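Local structure of acetone carboxylase alpha subunit (Xanthobacter autotrophicus Py2, 5M45) at residues A[463-474]-A[513-521]; A[311-319]-A[713-721]. The protein is the alpha subunit of a multi-subunit carboxylase, a metal-containing protein of the hydantoinase B/oxoprolinase family that assembles with chains of other proteins. All blocks are in the same frame, centred on the assembly; numbering follows the deposited sequence.

Contact 1 of 2, residues A[463-474]-A[513-521]; sequences TGATAVQDGLSH and KYRGGCGFE
Tyr-514 lays its ring against the backbone of the turn 466-469, packing on peptide groups instead of side chains. Gln-469 N sits 3.7 Å above the plane, over the ring centre, and Val-468 C lies over the same face nearer the rim. Asp-470 OD1 is at the ring edge, in its plane. CG of Tyr-514 is anti to its own carbonyl carbon (chi1 -60°), which carries the ring back over the turn. Thr-466 OG1 braces that turn, accepting from the N of both Val-468 and Gln-469, an ST turn and an ST motif.

Hydrogen bonds join the two segments without making a regular sheet. Thr-463 N gives to Leu-472 O, bringing 463 and 472 side by side before Gly-517, whose N gives to Thr-463 O. Gly-471 N gives to Arg-515 O and His-474 N to Cys-518 O. Two side-chain oxygens accept backbone N-H groups. Ser-473 OG takes Cys-518 N at 2.9 Å. Asp-470 OD1 takes Arg-515 N from above the carboxylate plane, 51° out of it.

Charge plays a looser part: Asp-470 OD2 stands 4.0 Å from Arg-515 NH2 over one guanidinium face, so no N-H points at it. The salt bridges run from Asp-470 OD1 to Arg-634 and from Arg-515 NE to Asp-642. A water joins Gly-471 O, Ser-473 OG and Arg-515 NH1.

An aromatic side chain of another protein's chain hydrogen-bonds to Ser-473 O and meets the His-474 ring; a second such chain packs on Val-468 and Gln-469. This is loop-to-loop packing within the hydantoinase B/oxoprolinase region, with Lys-513 and Tyr-514 facing Phe-628 in a classic beta bulge. Segment 513-521 leads into strand 520-526, beside strand 497-504, while 463-474 runs between strand 450-454 and helix 488-494.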
loop_
_atom_site.group_PDB
_atom_site.type_symbol
_atom_site.label_atom_id
_atom_site.label_comp_id
_atom_site.label_asym_id
_atom_site.label_seq_id
_atom_site.Cartn_x
_atom_site.Cartn_y
_atom_site.Cartn_z
ATOM N N THR A 463 3.605 -5.517 36.612
ATOM C CA THR A 463 4.924 -6.174 36.482
ATOM C C THR A 463 4.998 -7.442 37.347
ATOM O O THR A 463 4.239 -7.615 38.315
ATOM C CB THR A 463 6.108 -5.239 36.805
ATOM O OG1 THR A 463 6.162 -4.980 38.219
ATOM C CG2 THR A 463 6.010 -3.946 36.066
ATOM N N GLY A 464 5.899 -8.349 36.960
ATOM C CA GLY A 464 6.124 -9.569 37.715
ATOM C C GLY A 464 6.600 -9.327 39.151
ATOM O O GLY A 464 7.386 -8.417 39.408
ATOM N N ALA A 465 6.115 -10.147 40.083
ATOM C CA ALA A 465 6.615 -10.155 41.468
ATOM C C ALA A 465 8.087 -10.564 41.551
ATOM O O ALA A 465 8.604 -11.287 40.671
ATOM C CB ALA A 465 5.787 -11.093 42.325
ATOM N N THR A 466 8.757 -10.118 42.612
ATOM C CA THR A 466 10.151 -10.513 42.860
ATOM C C THR A 466 10.232 -11.526 44.016
ATOM O O THR A 466 9.203 -11.900 44.607
ATOM C CB THR A 466 11.084 -9.271 43.077
ATOM O OG1 THR A 466 11.092 -8.848 44.463
ATOM C CG2 THR A 466 10.658 -8.104 42.153
ATOM N N ALA A 467 11.451 -11.978 44.335
ATOM C CA ALA A 467 11.662 -12.875 45.457
ATOM C C ALA A 467 11.623 -12.155 46.829
ATOM O O ALA A 467 11.662 -12.805 47.860
ATOM C CB ALA A 467 12.957 -13.628 45.306
ATOM N N VAL A 468 11.493 -10.823 46.789
ATOM C CA VAL A 468 11.565 -9.946 47.971
ATOM C C VAL A 468 10.314 -9.088 48.205
ATOM O O VAL A 468 10.066 -8.667 49.324
ATOM C CB VAL A 468 12.832 -9.036 47.753
ATOM C CG1 VAL A 468 12.880 -7.867 48.681
ATOM C CG2 VAL A 468 14.079 -9.903 47.951
ATOM N N GLN A 469 9.559 -8.779 47.141
ATOM C CA GLN A 469 8.398 -7.876 47.223
ATOM C C GLN A 469 7.427 -8.052 46.053
ATOM O O GLN A 469 7.775 -8.665 45.005
ATOM C CB GLN A 469 8.838 -6.414 47.368
ATOM C CG GLN A 469 9.604 -5.808 46.190
ATOM C CD GLN A 469 10.169 -4.403 46.484
ATOM O OE1 GLN A 469 10.162 -3.917 47.632
ATOM N NE2 GLN A 469 10.640 -3.767 45.482
ATOM N N ASP A 470 6.212 -7.515 46.239
ATOM C CA ASP A 470 5.169 -7.506 45.218
ATOM C C ASP A 470 5.601 -6.796 43.943
ATOM O O ASP A 470 6.433 -5.885 43.993
ATOM C CB ASP A 470 3.900 -6.797 45.730
ATOM C CG ASP A 470 3.222 -7.573 46.869
ATOM O OD1 ASP A 470 3.506 -8.793 47.045
ATOM O OD2 ASP A 470 2.434 -6.955 47.631
ATOM N N GLY A 471 5.008 -7.194 42.819
ATOM C CA GLY A 471 5.147 -6.448 41.575
ATOM C C GLY A 471 4.476 -5.081 41.649
ATOM O O GLY A 471 3.755 -4.787 42.602
ATOM N N LEU A 472 4.753 -4.232 40.658
ATOM C CA LEU A 472 4.114 -2.905 40.552
ATOM C C LEU A 472 2.850 -2.940 39.705
ATOM O O LEU A 472 2.847 -3.522 38.623
ATOM C CB LEU A 472 5.106 -1.932 39.922
ATOM C CG LEU A 472 6.421 -1.746 40.661
ATOM C CD1 LEU A 472 7.338 -0.882 39.792
ATOM C CD2 LEU A 472 6.216 -1.062 42.013
ATOM N N SER A 473 1.781 -2.310 40.198
ATOM C CA SER A 473 0.519 -2.260 39.434
ATOM C C SER A 473 0.597 -1.119 38.381
ATOM O O SER A 473 1.232 -0.062 38.634
ATOM C CB SER A 473 -0.692 -2.107 40.356
ATOM O OG SER A 473 -0.795 -3.188 41.268
ATOM N N HIS A 474 -0.044 -1.348 37.233
ATOM C CA HIS A 474 -0.277 -0.315 36.184
ATOM C C HIS A 474 0.954 0.566 35.929
ATOM O O HIS A 474 0.915 1.811 36.072
ATOM C CB HIS A 474 -1.537 0.527 36.498
ATOM C CG HIS A 474 -1.570 1.099 37.880
ATOM N ND1 HIS A 474 -0.771 2.130 38.272
ATOM C CD2 HIS A 474 -2.241 0.711 38.991
ATOM C CE1 HIS A 474 -0.941 2.374 39.559
ATOM N NE2 HIS A 474 -1.833 1.516 40.026
ATOM N N LYS A 513 3.103 -15.764 47.174
ATOM C CA LYS A 513 3.723 -15.188 48.372
ATOM C C LYS A 513 3.929 -13.655 48.213
ATOM O O LYS A 513 3.597 -12.856 49.116
ATOM C CB LYS A 513 5.062 -15.850 48.665
ATOM C CG LYS A 513 5.534 -15.503 50.058
ATOM C CD LYS A 513 6.990 -15.101 50.072
ATOM C CE LYS A 513 7.860 -16.246 50.341
ATOM N NZ LYS A 513 9.063 -15.740 51.101
ATOM N N TYR A 514 4.476 -13.289 47.061
ATOM C CA TYR A 514 4.468 -11.912 46.552
ATOM C C TYR A 514 3.566 -11.913 45.297
ATOM O O TYR A 514 3.669 -12.779 44.406
ATOM C CB TYR A 514 5.902 -11.368 46.294
ATOM C CG TYR A 514 6.718 -11.361 47.564
ATOM C CD1 TYR A 514 6.388 -10.497 48.633
ATOM C CD2 TYR A 514 7.787 -12.254 47.753
ATOM C CE1 TYR A 514 7.098 -10.532 49.827
ATOM C CE2 TYR A 514 8.514 -12.271 48.942
ATOM C CZ TYR A 514 8.165 -11.432 49.972
ATOM O OH TYR A 514 8.879 -11.461 51.175
ATOM N N ARG A 515 2.646 -10.956 45.275
ATOM C CA ARG A 515 1.608 -10.848 44.252
ATOM C C ARG A 515 2.163 -10.060 43.071
ATOM O O ARG A 515 2.880 -9.058 43.269
ATOM C CB ARG A 515 0.371 -10.126 44.853
ATOM C CG ARG A 515 -0.774 -9.920 43.876
ATOM C CD ARG A 515 -1.944 -9.063 44.414
ATOM N NE ARG A 515 -1.628 -7.890 45.214
ATOM C CZ ARG A 515 -1.045 -6.761 44.791
ATOM N NH1 ARG A 515 -0.644 -6.571 43.529
ATOM N NH2 ARG A 515 -0.866 -5.784 45.652
ATOM N N GLY A 516 1.866 -10.512 41.855
ATOM C CA GLY A 516 2.138 -9.712 40.674
ATOM C C GLY A 516 1.350 -8.392 40.672
ATOM O O GLY A 516 0.285 -8.269 41.313
ATOM N N GLY A 517 1.877 -7.404 39.955
ATOM C CA GLY A 517 1.185 -6.138 39.818
ATOM C C GLY A 517 -0.199 -6.315 39.184
ATOM O O GLY A 517 -0.372 -7.113 38.233
ATOM N N CYS A 518 -1.192 -5.596 39.704
ATOM C CA CYS A 518 -2.483 -5.526 39.028
ATOM C C CYS A 518 -2.387 -4.655 37.769
ATOM O O CYS A 518 -1.523 -3.764 37.665
ATOM C CB CYS A 518 -3.578 -4.992 39.962
ATOM S SG CYS A 518 -4.079 -6.187 41.220
ATOM N N GLY A 519 -3.276 -4.917 36.817
ATOM C CA GLY A 519 -3.521 -3.961 35.739
ATOM C C GLY A 519 -4.487 -2.848 36.197
ATOM O O GLY A 519 -4.623 -2.572 37.376
ATOM N N PHE A 520 -5.132 -2.196 35.229
ATOM C CA PHE A 520 -6.192 -1.199 35.488
ATOM C C PHE A 520 -7.203 -1.260 34.353
ATOM O O PHE A 520 -7.023 -2.018 33.416
ATOM C CB PHE A 520 -5.642 0.234 35.734
ATOM C CG PHE A 520 -5.175 0.980 34.496
ATOM C CD1 PHE A 520 -4.012 0.615 33.826
ATOM C CD2 PHE A 520 -5.886 2.097 34.031
ATOM C CE1 PHE A 520 -3.578 1.329 32.686
ATOM C CE2 PHE A 520 -5.451 2.819 32.921
ATOM C CZ PHE A 520 -4.304 2.425 32.236
ATOM N N GLU A 521 -8.292 -0.514 34.489
ATOM C CA GLU A 521 -9.363 -0.516 33.510
ATOM C C GLU A 521 -9.956 0.874 33.380
ATOM O O GLU A 521 -9.930 1.671 34.332
ATOM C CB GLU A 521 -10.461 -1.533 33.861
ATOM C CG GLU A 521 -11.139 -1.262 35.182
ATOM C CD GLU A 521 -11.963 -2.425 35.718
ATOM O OE1 GLU A 521 -12.043 -2.612 36.982
ATOM O OE2 GLU A 521 -12.563 -3.163 34.896
HETATM O O HOH W 1 11.200 -15.460 48.653
HETATM O O HOH W 2 1.102 -3.945 43.160
#

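Contact 2 of 2, residues A[311-319]-A[713-721]; sequences KLDTIMHAP and QVRQMFAAS
Met-717 reaches from the helix to the strand between Ile-315 and His-317, and its side chain can be followed atom by atom. CB lies 3.9 Å from Ile-315 O. CG, anti to the backbone N of its own residue (chi1 -175°), is carried toward the strand and packs 3.5 Å from that same oxygen and 3.7 Å from His-317 CB. SD then fits between the side chains of Ile-315 and His-317, both directed at the helix: it is 3.7 Å from Ile-315 CG2 and close to His-317 CB, and it lies oblique to the His-317 imidazole, a sulfur-aromatic contact. The chain bends at its last torsion, and CE comes to rest over the centre of the Phe-718 ring, 3.6 Å above its plane, on the helix itself.

This is helix-on-sheet packing. Helix 712-724 lies on strand 313-324 of a mixed four-stranded sheet, the local axes 6.8 Å apart and inclined at 46°, while helix 401-422 covers Met-316 and Ala-318 on the other face.

Toward the start of the helix, Gln-713 CG meets Ile-315 CD1, and a water spans Asp-313 OD2 and Gln-713 OE1; Asp-313 OD1 is held by Ala-299 N. Thr-314 CG2 rests against Gln-716 OE1, while Gln-716 NE2 binds Glu-746. Farther along, His-317 ND1 donates to Ser-721 OG at 3.0 Å, with the hydroxyl near the ring plane. Ser-721 OG in turn donates a hydrogen bond to Met-717 O, reaching it from the opposite face to Ser-721 N. The other imidazole nitrogen, NE2, bonds to an aromatic side chain of another protein's chain.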
loop_
_atom_site.group_PDB
_atom_site.type_symbol
_atom_site.label_atom_id
_atom_site.label_comp_id
_atom_site.label_asym_id
_atom_site.label_seq_id
_atom_site.Cartn_x
_atom_site.Cartn_y
_atom_site.Cartn_z
ATOM N N LYS A 311 -9.851 -18.778 8.679
ATOM C CA LYS A 311 -10.878 -18.974 9.702
ATOM C C LYS A 311 -10.657 -20.259 10.469
ATOM O O LYS A 311 -11.252 -21.296 10.154
ATOM C CB LYS A 311 -12.284 -18.974 9.132
ATOM C CG LYS A 311 -12.760 -17.657 8.593
ATOM C CD LYS A 311 -13.157 -16.635 9.657
ATOM C CE LYS A 311 -14.438 -16.999 10.431
ATOM N NZ LYS A 311 -14.394 -16.184 11.701
ATOM N N LEU A 312 -9.816 -20.172 11.498
ATOM C CA LEU A 312 -9.556 -21.293 12.408
ATOM C C LEU A 312 -8.938 -20.795 13.700
ATOM O O LEU A 312 -8.317 -19.693 13.742
ATOM C CB LEU A 312 -8.656 -22.368 11.763
ATOM C CG LEU A 312 -7.145 -22.130 11.623
ATOM C CD1 LEU A 312 -6.388 -23.440 11.491
ATOM C CD2 LEU A 312 -6.817 -21.203 10.460
ATOM N N ASP A 313 -9.089 -21.612 14.738
ATOM C CA ASP A 313 -8.490 -21.374 16.065
ATOM C C ASP A 313 -7.089 -21.972 16.121
ATOM O O ASP A 313 -6.938 -23.147 15.812
ATOM C CB ASP A 313 -9.359 -22.025 17.151
ATOM C CG ASP A 313 -10.686 -21.271 17.411
ATOM O OD1 ASP A 313 -10.801 -20.057 17.195
ATOM O OD2 ASP A 313 -11.648 -21.929 17.895
ATOM N N THR A 314 -6.076 -21.161 16.453
ATOM C CA THR A 314 -4.722 -21.654 16.662
ATOM C C THR A 314 -4.112 -21.087 17.974
ATOM O O THR A 314 -4.647 -20.142 18.590
ATOM C CB THR A 314 -3.754 -21.344 15.490
ATOM O OG1 THR A 314 -3.610 -19.919 15.283
ATOM C CG2 THR A 314 -4.202 -22.032 14.195
ATOM N N ILE A 315 -2.987 -21.707 18.376
ATOM C CA ILE A 315 -2.228 -21.377 19.563
ATOM C C ILE A 315 -0.738 -21.219 19.177
ATOM O O ILE A 315 -0.138 -22.114 18.525
ATOM C CB ILE A 315 -2.352 -22.484 20.644
ATOM C CG1 ILE A 315 -3.817 -22.669 21.058
ATOM C CG2 ILE A 315 -1.477 -22.171 21.865
ATOM C CD1 ILE A 315 -4.087 -23.813 22.009
ATOM N N MET A 316 -0.153 -20.092 19.592
ATOM C CA MET A 316 1.297 -19.877 19.462
ATOM C C MET A 316 2.048 -20.744 20.516
ATOM O O MET A 316 1.624 -20.798 21.682
ATOM C CB MET A 316 1.622 -18.389 19.703
ATOM C CG MET A 316 3.103 -18.015 19.521
ATOM S SD MET A 316 4.223 -18.468 20.872
ATOM C CE MET A 316 3.856 -17.177 22.059
ATOM N N HIS A 317 3.140 -21.367 20.080
ATOM C CA HIS A 317 4.058 -22.184 20.893
ATOM C C HIS A 317 5.505 -21.627 20.759
ATOM O O HIS A 317 6.025 -21.478 19.635
ATOM C CB HIS A 317 3.985 -23.628 20.393
ATOM C CG HIS A 317 4.852 -24.605 21.111
ATOM N ND1 HIS A 317 5.517 -25.625 20.455
ATOM C CD2 HIS A 317 5.166 -24.737 22.426
ATOM C CE1 HIS A 317 6.231 -26.320 21.328
ATOM N NE2 HIS A 317 6.039 -25.795 22.530
ATOM N N ALA A 318 6.138 -21.308 21.903
ATOM C CA ALA A 318 7.523 -20.816 21.941
ATOM C C ALA A 318 8.344 -21.449 23.081
ATOM O O ALA A 318 8.514 -20.840 24.150
ATOM C CB ALA A 318 7.538 -19.278 22.075
ATOM N N PRO A 319 8.837 -22.686 22.865
ATOM C CA PRO A 319 9.733 -23.286 23.831
ATOM C C PRO A 319 11.165 -22.718 23.650
ATOM O O PRO A 319 11.546 -22.398 22.536
ATOM C CB PRO A 319 9.704 -24.776 23.449
ATOM C CG PRO A 319 9.528 -24.763 21.976
ATOM C CD PRO A 319 8.648 -23.562 21.686
ATOM N N GLN A 713 -7.428 -26.801 17.982
ATOM C CA GLN A 713 -6.366 -25.827 18.210
ATOM C C GLN A 713 -5.133 -26.433 18.920
ATOM O O GLN A 713 -4.011 -26.072 18.579
ATOM C CB GLN A 713 -6.878 -24.563 18.935
ATOM C CG GLN A 713 -7.320 -24.724 20.388
ATOM C CD GLN A 713 -8.691 -25.347 20.591
ATOM O OE1 GLN A 713 -9.431 -25.666 19.662
ATOM N NE2 GLN A 713 -9.043 -25.531 21.836
ATOM N N VAL A 714 -5.338 -27.371 19.847
ATOM C CA VAL A 714 -4.226 -28.061 20.498
ATOM C C VAL A 714 -3.485 -28.995 19.498
ATOM O O VAL A 714 -2.245 -28.975 19.382
ATOM C CB VAL A 714 -4.706 -28.839 21.739
ATOM C CG1 VAL A 714 -3.579 -29.670 22.350
ATOM C CG2 VAL A 714 -5.258 -27.890 22.785
ATOM N N ARG A 715 -4.248 -29.785 18.751
ATOM C CA ARG A 715 -3.638 -30.697 17.762
ATOM C C ARG A 715 -2.902 -29.966 16.637
ATOM O O ARG A 715 -1.840 -30.427 16.222
ATOM C CB ARG A 715 -4.675 -31.646 17.208
ATOM C CG ARG A 715 -5.123 -32.621 18.284
ATOM C CD ARG A 715 -6.086 -33.637 17.757
ATOM N NE ARG A 715 -7.426 -33.076 17.874
ATOM C CZ ARG A 715 -8.335 -33.060 16.926
ATOM N NH1 ARG A 715 -8.122 -33.596 15.735
ATOM N NH2 ARG A 715 -9.493 -32.511 17.197
ATOM N N GLN A 716 -3.450 -28.864 16.140
ATOM C CA GLN A 716 -2.759 -28.100 15.091
ATOM C C GLN A 716 -1.414 -27.563 15.598
ATOM O O GLN A 716 -0.416 -27.638 14.859
ATOM C CB GLN A 716 -3.627 -26.944 14.575
ATOM C CG GLN A 716 -3.094 -26.272 13.325
ATOM C CD GLN A 716 -1.948 -25.287 13.614
ATOM O OE1 GLN A 716 -1.866 -24.703 14.699
ATOM N NE2 GLN A 716 -1.067 -25.105 12.630
ATOM N N MET A 717 -1.382 -27.060 16.830
ATOM C CA MET A 717 -0.132 -26.551 17.441
ATOM C C MET A 717 0.989 -27.615 17.493
ATOM O O MET A 717 2.111 -27.365 17.007
ATOM C CB MET A 717 -0.408 -25.983 18.835
ATOM C CG MET A 717 0.785 -25.330 19.512
ATOM S SD MET A 717 0.613 -25.167 21.317
ATOM C CE MET A 717 1.028 -26.853 21.872
ATOM N N PHE A 718 0.676 -28.785 18.037
ATOM C CA PHE A 718 1.650 -29.901 18.042
ATOM C C PHE A 718 2.025 -30.349 16.629
ATOM O O PHE A 718 3.221 -30.481 16.332
ATOM C CB PHE A 718 1.156 -31.091 18.892
ATOM C CG PHE A 718 1.203 -30.823 20.390
ATOM C CD1 PHE A 718 2.424 -30.678 21.051
ATOM C CD2 PHE A 718 0.036 -30.691 21.132
ATOM C CE1 PHE A 718 2.466 -30.451 22.416
ATOM C CE2 PHE A 718 0.073 -30.426 22.494
ATOM C CZ PHE A 718 1.300 -30.331 23.138
ATOM N N ALA A 719 1.056 -30.500 15.715
ATOM C CA ALA A 719 1.405 -30.987 14.376
ATOM C C ALA A 719 2.365 -30.055 13.644
ATOM O O ALA A 719 3.321 -30.524 13.013
ATOM C CB ALA A 719 0.179 -31.249 13.538
ATOM N N ALA A 720 2.107 -28.752 13.714
ATOM C CA ALA A 720 2.958 -27.765 13.030
ATOM C C ALA A 720 4.366 -27.681 13.688
ATOM O O ALA A 720 5.383 -27.608 12.983
ATOM C CB ALA A 720 2.289 -26.397 13.028
ATOM N N SER A 721 4.398 -27.717 15.015
ATOM C CA SER A 721 5.638 -27.710 15.804
ATOM C C SER A 721 6.537 -28.949 15.484
ATOM O O SER A 721 7.748 -28.838 15.310
ATOM C CB SER A 721 5.312 -27.611 17.300
ATOM O OG SER A 721 4.672 -26.351 17.656
HETATM O O HOH W 3 -11.739 -24.246 19.274
HETATM O O HOH W 4 -0.048 -23.030 16.039
HETATM O O HOH W 5 -2.872 -24.246 16.996
#

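Both contacts are largely buried, yet contact 1 is held by five hydrogen bonds, all donated by backbone N-H, two of them to side-chain oxygens, whereas contact 2 joins a helix to a strand through interlocking side chains and bridging waters, with one direct hydrogen bond. They share no secondary-structure element: contact 1 leads into the antiparallel sheet containing 520-526, contact 2 into the mixed sheet containing 313-324. Their centres are 30 Å apart and their nearest atoms about 17 Å, so they do not touch, although 463-474 and 513-521 both fall in sequence between the two segments of contact 2. Contact 1 touches two chains of other proteins, contact 2 one.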